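Local coordinates for FOG-3 protein (Caenorhabditis elegans, PDB 5TD6) that specifies sperm fate in the nematode germline, probably as an RNA-binding multimer built through the BTG/Tob domain that makes up most of this structure, at residues B[9-13]-B[28-33]; B[15-20]-B[79-85]. The protein carries 2 engineered substitutions. One frame throughout, in Å; residues are numbered along the deposited sequence.

Contact 1 of 2, residues B[9-13]-B[28-33]; sequences VNFVC and FGAELG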
loop_
_atom_site.group_PDB
_atom_site.type_symbol
_atom_site.label_atom_id
_atom_site.label_comp_id
_atom_site.label_asym_id
_atom_site.label_seq_id
_atom_site.Cartn_x
_atom_site.Cartn_y
_atom_site.Cartn_z
ATOM N N VAL B 9 5.347 -3.331 -5.772
ATOM C CA VAL B 9 5.876 -4.429 -4.955
ATOM C C VAL B 9 4.862 -4.867 -3.912
ATOM O O VAL B 9 4.673 -6.064 -3.662
ATOM C CB VAL B 9 7.178 -4.028 -4.243
ATOM C CG1 VAL B 9 7.564 -5.085 -3.219
ATOM C CG2 VAL B 9 8.294 -3.835 -5.268
ATOM N N ASN B 10 4.188 -3.899 -3.313
ATOM C CA ASN B 10 3.247 -4.240 -2.252
ATOM C C ASN B 10 1.996 -4.897 -2.835
ATOM O O ASN B 10 1.425 -5.805 -2.229
ATOM C CB ASN B 10 2.926 -3.009 -1.410
ATOM C CG ASN B 10 4.062 -2.672 -0.472
ATOM O OD1 ASN B 10 5.016 -3.424 -0.400
ATOM N ND2 ASN B 10 3.961 -1.573 0.254
ATOM N N PHE B 11 1.598 -4.469 -4.027
ATOM C CA PHE B 11 0.518 -5.149 -4.742
ATOM C C PHE B 11 0.806 -6.641 -4.930
ATOM O O PHE B 11 -0.043 -7.493 -4.658
ATOM C CB PHE B 11 0.286 -4.500 -6.111
ATOM C CG PHE B 11 -0.830 -5.152 -6.906
ATOM C CD1 PHE B 11 -2.153 -4.805 -6.687
ATOM C CD2 PHE B 11 -0.551 -6.122 -7.854
ATOM C CE1 PHE B 11 -3.170 -5.380 -7.411
ATOM C CE2 PHE B 11 -1.576 -6.709 -8.582
ATOM C CZ PHE B 11 -2.883 -6.345 -8.352
ATOM N N VAL B 12 2.004 -6.949 -5.404
ATOM C CA VAL B 12 2.402 -8.333 -5.618
ATOM C C VAL B 12 2.492 -9.114 -4.298
ATOM O O VAL B 12 2.021 -10.251 -4.205
ATOM C CB VAL B 12 3.756 -8.410 -6.357
ATOM C CG1 VAL B 12 4.205 -9.872 -6.513
ATOM C CG2 VAL B 12 3.648 -7.733 -7.725
ATOM N N CYS B 13 3.099 -8.505 -3.285
ATOM C CA CYS B 13 3.260 -9.146 -1.984
ATOM C C CYS B 13 1.941 -9.396 -1.259
ATOM O O CYS B 13 1.878 -10.288 -0.414
ATOM C CB CYS B 13 4.187 -8.320 -1.097
ATOM S SG CYS B 13 5.904 -8.417 -1.670
ATOM N N PHE B 28 12.021 -10.900 -0.782
ATOM C CA PHE B 28 11.469 -10.939 -2.121
ATOM C C PHE B 28 11.050 -9.542 -2.582
ATOM O O PHE B 28 11.329 -9.141 -3.711
ATOM C CB PHE B 28 10.286 -11.890 -2.169
ATOM C CG PHE B 28 9.484 -11.788 -3.422
ATOM C CD1 PHE B 28 9.860 -12.484 -4.566
ATOM C CD2 PHE B 28 8.351 -10.986 -3.464
ATOM C CE1 PHE B 28 9.099 -12.401 -5.730
ATOM C CE2 PHE B 28 7.589 -10.889 -4.627
ATOM C CZ PHE B 28 7.962 -11.591 -5.763
ATOM N N GLY B 29 10.382 -8.800 -1.707
ATOM C CA GLY B 29 9.896 -7.486 -2.084
ATOM C C GLY B 29 11.041 -6.515 -2.308
ATOM O O GLY B 29 10.991 -5.649 -3.189
ATOM N N ALA B 30 12.086 -6.651 -1.502
ATOM C CA ALA B 30 13.248 -5.780 -1.635
ATOM C C ALA B 30 13.944 -6.042 -2.966
ATOM O O ALA B 30 14.281 -5.111 -3.691
ATOM C CB ALA B 30 14.203 -5.985 -0.481
ATOM N N GLU B 31 14.127 -7.315 -3.292
ATOM C CA GLU B 31 14.754 -7.708 -4.552
ATOM C C GLU B 31 13.941 -7.293 -5.774
ATOM O O GLU B 31 14.489 -6.815 -6.769
ATOM C CB GLU B 31 14.982 -9.214 -4.582
ATOM C CG GLU B 31 16.151 -9.645 -3.743
ATOM C CD GLU B 31 17.454 -9.043 -4.243
ATOM O OE1 GLU B 31 17.750 -9.171 -5.450
ATOM O OE2 GLU B 31 18.168 -8.426 -3.431
ATOM N N LEU B 32 12.630 -7.486 -5.702
ATOM C CA LEU B 32 11.761 -7.091 -6.799
ATOM C C LEU B 32 11.826 -5.579 -6.992
ATOM O O LEU B 32 11.863 -5.078 -8.120
ATOM C CB LEU B 32 10.327 -7.541 -6.529
ATOM C CG LEU B 32 9.304 -7.154 -7.585
ATOM C CD1 LEU B 32 9.652 -7.828 -8.906
ATOM C CD2 LEU B 32 7.926 -7.576 -7.116
ATOM N N GLY B 33 11.855 -4.863 -5.875
ATOM C CA GLY B 33 11.901 -3.422 -5.893
ATOM C C GLY B 33 13.163 -2.956 -6.590
ATOM O O GLY B 33 13.128 -2.065 -7.431
#
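V9 meets G29 and G33 by straddling the turn between them, one methyl on each glycine. CG1, trans to the backbone N (chi1 170°), rests against G29, with the carbonyl O of that residue 3.5 Å away, while CG2 lies 3.7 Å from the CA of G33. With no side chain on either glycine, the valine packs straight onto helix backbone; the CA atoms of V9 and G29 are 5.8 Å apart although the segment axes stay 9.8 Å apart, running roughly antiparallel, 141° between their directions.

Apolar side chains extend the packing. V12 CG1 reaches the F28 rim at CE2, 4.0 Å away, the two side chains crossing at about a right angle, and L32 presents CG and CD2 to V9 CG2.

A sulfur-aromatic contact completes the set: C13 SG sits in the plane of the F28 ring, at its edge and 5.2 Å from its centroid, and also leans on G29 CA. No hydrogen bond joins the two segments.

The contact is buried inside the BTG/Tob domain, where helix 2-13 packs on helix 22-41, and helix 65-71 adds F66 against V12, C65 against L32, and S69 against both F28 and L32.

Contact 2 of 2, residues B[15-20]-B[79-85]; sequences YLFGHI and DVLRLLP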
loop_
_atom_site.group_PDB
_atom_site.type_symbol
_atom_site.label_atom_id
_atom_site.label_comp_id
_atom_site.label_asym_id
_atom_site.label_seq_id
_atom_site.Cartn_x
_atom_site.Cartn_y
_atom_site.Cartn_z
ATOM N N TYR B 15 -0.433 -10.872 -2.449
ATOM C CA TYR B 15 -0.777 -12.266 -2.794
ATOM C C TYR B 15 0.006 -13.280 -1.948
ATOM O O TYR B 15 -0.364 -14.470 -1.868
ATOM C CB TYR B 15 -0.507 -12.562 -4.272
ATOM C CG TYR B 15 -1.491 -11.945 -5.248
ATOM C CD1 TYR B 15 -2.742 -12.509 -5.468
ATOM C CD2 TYR B 15 -1.152 -10.806 -5.963
ATOM C CE1 TYR B 15 -3.639 -11.942 -6.374
ATOM C CE2 TYR B 15 -2.038 -10.234 -6.867
ATOM C CZ TYR B 15 -3.277 -10.802 -7.066
ATOM O OH TYR B 15 -4.149 -10.226 -7.965
ATOM N N LEU B 16 1.097 -12.810 -1.346
ATOM C CA LEU B 16 2.027 -13.666 -0.627
ATOM C C LEU B 16 1.808 -13.637 0.878
ATOM O O LEU B 16 2.051 -14.646 1.548
ATOM C CB LEU B 16 3.481 -13.264 -0.939
ATOM C CG LEU B 16 3.804 -13.180 -2.441
ATOM C CD1 LEU B 16 5.268 -12.812 -2.699
ATOM C CD2 LEU B 16 3.440 -14.484 -3.155
ATOM N N PHE B 17 1.369 -12.492 1.407
ATOM C CA PHE B 17 1.266 -12.309 2.860
ATOM C C PHE B 17 0.457 -13.418 3.482
ATOM O O PHE B 17 -0.650 -13.702 3.027
ATOM C CB PHE B 17 0.616 -10.965 3.226
ATOM C CG PHE B 17 1.444 -9.761 2.871
ATOM C CD1 PHE B 17 2.819 -9.780 3.011
ATOM C CD2 PHE B 17 0.834 -8.607 2.399
ATOM C CE1 PHE B 17 3.579 -8.666 2.689
ATOM C CE2 PHE B 17 1.581 -7.487 2.069
ATOM C CZ PHE B 17 2.959 -7.514 2.206
ATOM N N GLY B 18 1.014 -14.048 4.510
ATOM C CA GLY B 18 0.328 -15.118 5.207
ATOM C C GLY B 18 0.492 -16.503 4.599
ATOM O O GLY B 18 0.073 -17.484 5.199
ATOM N N HIS B 19 1.093 -16.592 3.416
ATOM C CA HIS B 19 1.277 -17.880 2.766
ATOM C C HIS B 19 2.758 -18.180 2.576
ATOM O O HIS B 19 3.140 -19.311 2.325
ATOM C CB HIS B 19 0.551 -17.913 1.422
ATOM C CG HIS B 19 -0.893 -17.530 1.514
ATOM N ND1 HIS B 19 -1.853 -18.362 2.050
ATOM C CD2 HIS B 19 -1.537 -16.387 1.165
ATOM C CE1 HIS B 19 -3.028 -17.757 2.013
ATOM N NE2 HIS B 19 -2.860 -16.553 1.489
ATOM N N ILE B 20 3.579 -17.142 2.673
ATOM C CA ILE B 20 5.025 -17.286 2.684
ATOM C C ILE B 20 5.459 -16.579 3.953
ATOM O O ILE B 20 4.899 -15.533 4.285
ATOM C CB ILE B 20 5.671 -16.683 1.411
ATOM C CG1 ILE B 20 5.216 -17.443 0.171
ATOM C CG2 ILE B 20 7.202 -16.687 1.471
ATOM C CD1 ILE B 20 5.750 -16.858 -1.108
ATOM N N ASP B 79 7.013 -21.702 -5.124
ATOM C CA ASP B 79 6.170 -21.182 -4.055
ATOM C C ASP B 79 5.508 -19.867 -4.440
ATOM O O ASP B 79 4.331 -19.642 -4.127
ATOM C CB ASP B 79 6.968 -20.974 -2.771
ATOM C CG ASP B 79 7.373 -22.269 -2.121
ATOM O OD1 ASP B 79 6.846 -23.335 -2.513
ATOM O OD2 ASP B 79 8.216 -22.211 -1.202
ATOM N N VAL B 80 6.264 -18.992 -5.100
ATOM C CA VAL B 80 5.725 -17.710 -5.530
ATOM C C VAL B 80 4.899 -17.852 -6.799
ATOM O O VAL B 80 3.814 -17.266 -6.901
ATOM C CB VAL B 80 6.835 -16.670 -5.763
ATOM C CG1 VAL B 80 6.296 -15.495 -6.553
ATOM C CG2 VAL B 80 7.393 -16.199 -4.434
ATOM N N LEU B 81 5.407 -18.635 -7.749
ATOM C CA LEU B 81 4.694 -18.916 -8.995
ATOM C C LEU B 81 3.245 -19.324 -8.754
ATOM O O LEU B 81 2.330 -18.816 -9.408
ATOM C CB LEU B 81 5.406 -20.022 -9.781
ATOM C CG LEU B 81 4.586 -20.675 -10.903
ATOM C CD1 LEU B 81 4.607 -19.818 -12.164
ATOM C CD2 LEU B 81 5.055 -22.102 -11.195
ATOM N N ARG B 82 3.030 -20.225 -7.801
ATOM C CA ARG B 82 1.685 -20.731 -7.564
ATOM C C ARG B 82 0.769 -19.681 -6.903
ATOM O O ARG B 82 -0.436 -19.674 -7.159
ATOM C CB ARG B 82 1.726 -22.013 -6.722
ATOM C CG ARG B 82 2.296 -21.865 -5.325
ATOM C CD ARG B 82 2.186 -23.170 -4.528
ATOM N NE ARG B 82 3.090 -23.164 -3.379
ATOM C CZ ARG B 82 2.770 -22.717 -2.166
ATOM N NH1 ARG B 82 1.554 -22.240 -1.924
ATOM N NH2 ARG B 82 3.667 -22.753 -1.189
ATOM N N LEU B 83 1.331 -18.794 -6.079
ATOM C CA LEU B 83 0.512 -17.823 -5.341
ATOM C C LEU B 83 0.125 -16.577 -6.157
ATOM O O LEU B 83 -0.846 -15.891 -5.834
ATOM C CB LEU B 83 1.232 -17.392 -4.061
ATOM C CG LEU B 83 1.448 -18.486 -3.013
ATOM C CD1 LEU B 83 2.312 -17.975 -1.871
ATOM C CD2 LEU B 83 0.116 -19.002 -2.485
ATOM N N LEU B 84 0.883 -16.275 -7.202
ATOM C CA LEU B 84 0.574 -15.119 -8.036
ATOM C C LEU B 84 -0.494 -15.490 -9.060
ATOM O O LEU B 84 -0.624 -16.659 -9.427
ATOM C CB LEU B 84 1.835 -14.601 -8.735
ATOM C CG LEU B 84 2.956 -14.113 -7.820
ATOM C CD1 LEU B 84 4.037 -13.400 -8.627
ATOM C CD2 LEU B 84 2.382 -13.187 -6.744
ATOM N N PRO B 85 -1.276 -14.500 -9.512
ATOM C CA PRO B 85 -2.235 -14.732 -10.598
ATOM C C PRO B 85 -1.522 -15.037 -11.911
ATOM O O PRO B 85 -0.405 -14.585 -12.106
ATOM C CB PRO B 85 -2.994 -13.404 -10.684
ATOM C CG PRO B 85 -2.023 -12.390 -10.159
ATOM C CD PRO B 85 -1.274 -13.094 -9.066
HETATM O O HOH W 1 -2.387 -16.024 -2.890
#
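L16 O is gripped by two backbone N-H groups, from H19 N at 2.9 Å and I20 N at 3.1 Å, closing a tight turn that presents L16, H19 and I20 to L83. G18 lies inside this turn with a positive phi of 86°, a conformation suited to glycine. Those bonds stay within 15-20; between the segments a water donates to Y15 O at 2.7 Å and, weakly, to L83 O.

L83 is the wedge. With its CG beside its own backbone N (chi1 -65°), the side chain enters between three partners: CD1 lies 3.6 Å from I20 CG1 and 3.7 Å from H19 CB, and CB is 3.8 Å from L16 CD2. Deeper in, the side chains of I20 and V80 cross at about a right angle, I20 CD1 meeting V80 CG2, and L84 CD2 touches both L16 CD2 and Y15 CB.

In the BTG/Tob domain this is where the connection between helices 2-13 and 22-41 lies against the end of helix 77-83. V25 and F28 of helix 22-41 back L16, while F17, turned away from helix 77-83, meets W111 and I110 of the second subunit, so the same loop serves both the domain interior and a subunit interface.

At the outer end P85 forms a CH-pi contact with Y15: its CD stands 3.5 Å from the centroid of the tyrosine ring and only 8° off the ring normal. P85 O is in turn hydrogen-bonded to T60 OG1.

Contacts 1 and 2 lie about 12 Å apart, centre to centre, and interlock along the chain: segments 9-13, 15-20, 28-33 and 79-85 belong alternately to one and the other. Helices 2-13 and 22-41 form contact 1, and the loop that joins them belongs to contact 2, where it reaches helix 77-83. The apolar packing is continuous, because F28 CE2 is 3.6 Å from L16 CD1 and V12 CG1 is 3.8 Å from L84 CD2. Contact 1 lies about 6 Å from the centre of the chain's fold and contact 2 about 15 Å from it. Together they illustrate how a BTG/Tob domain joins its first two long helices, the loop between them and the more distant helix 77-83.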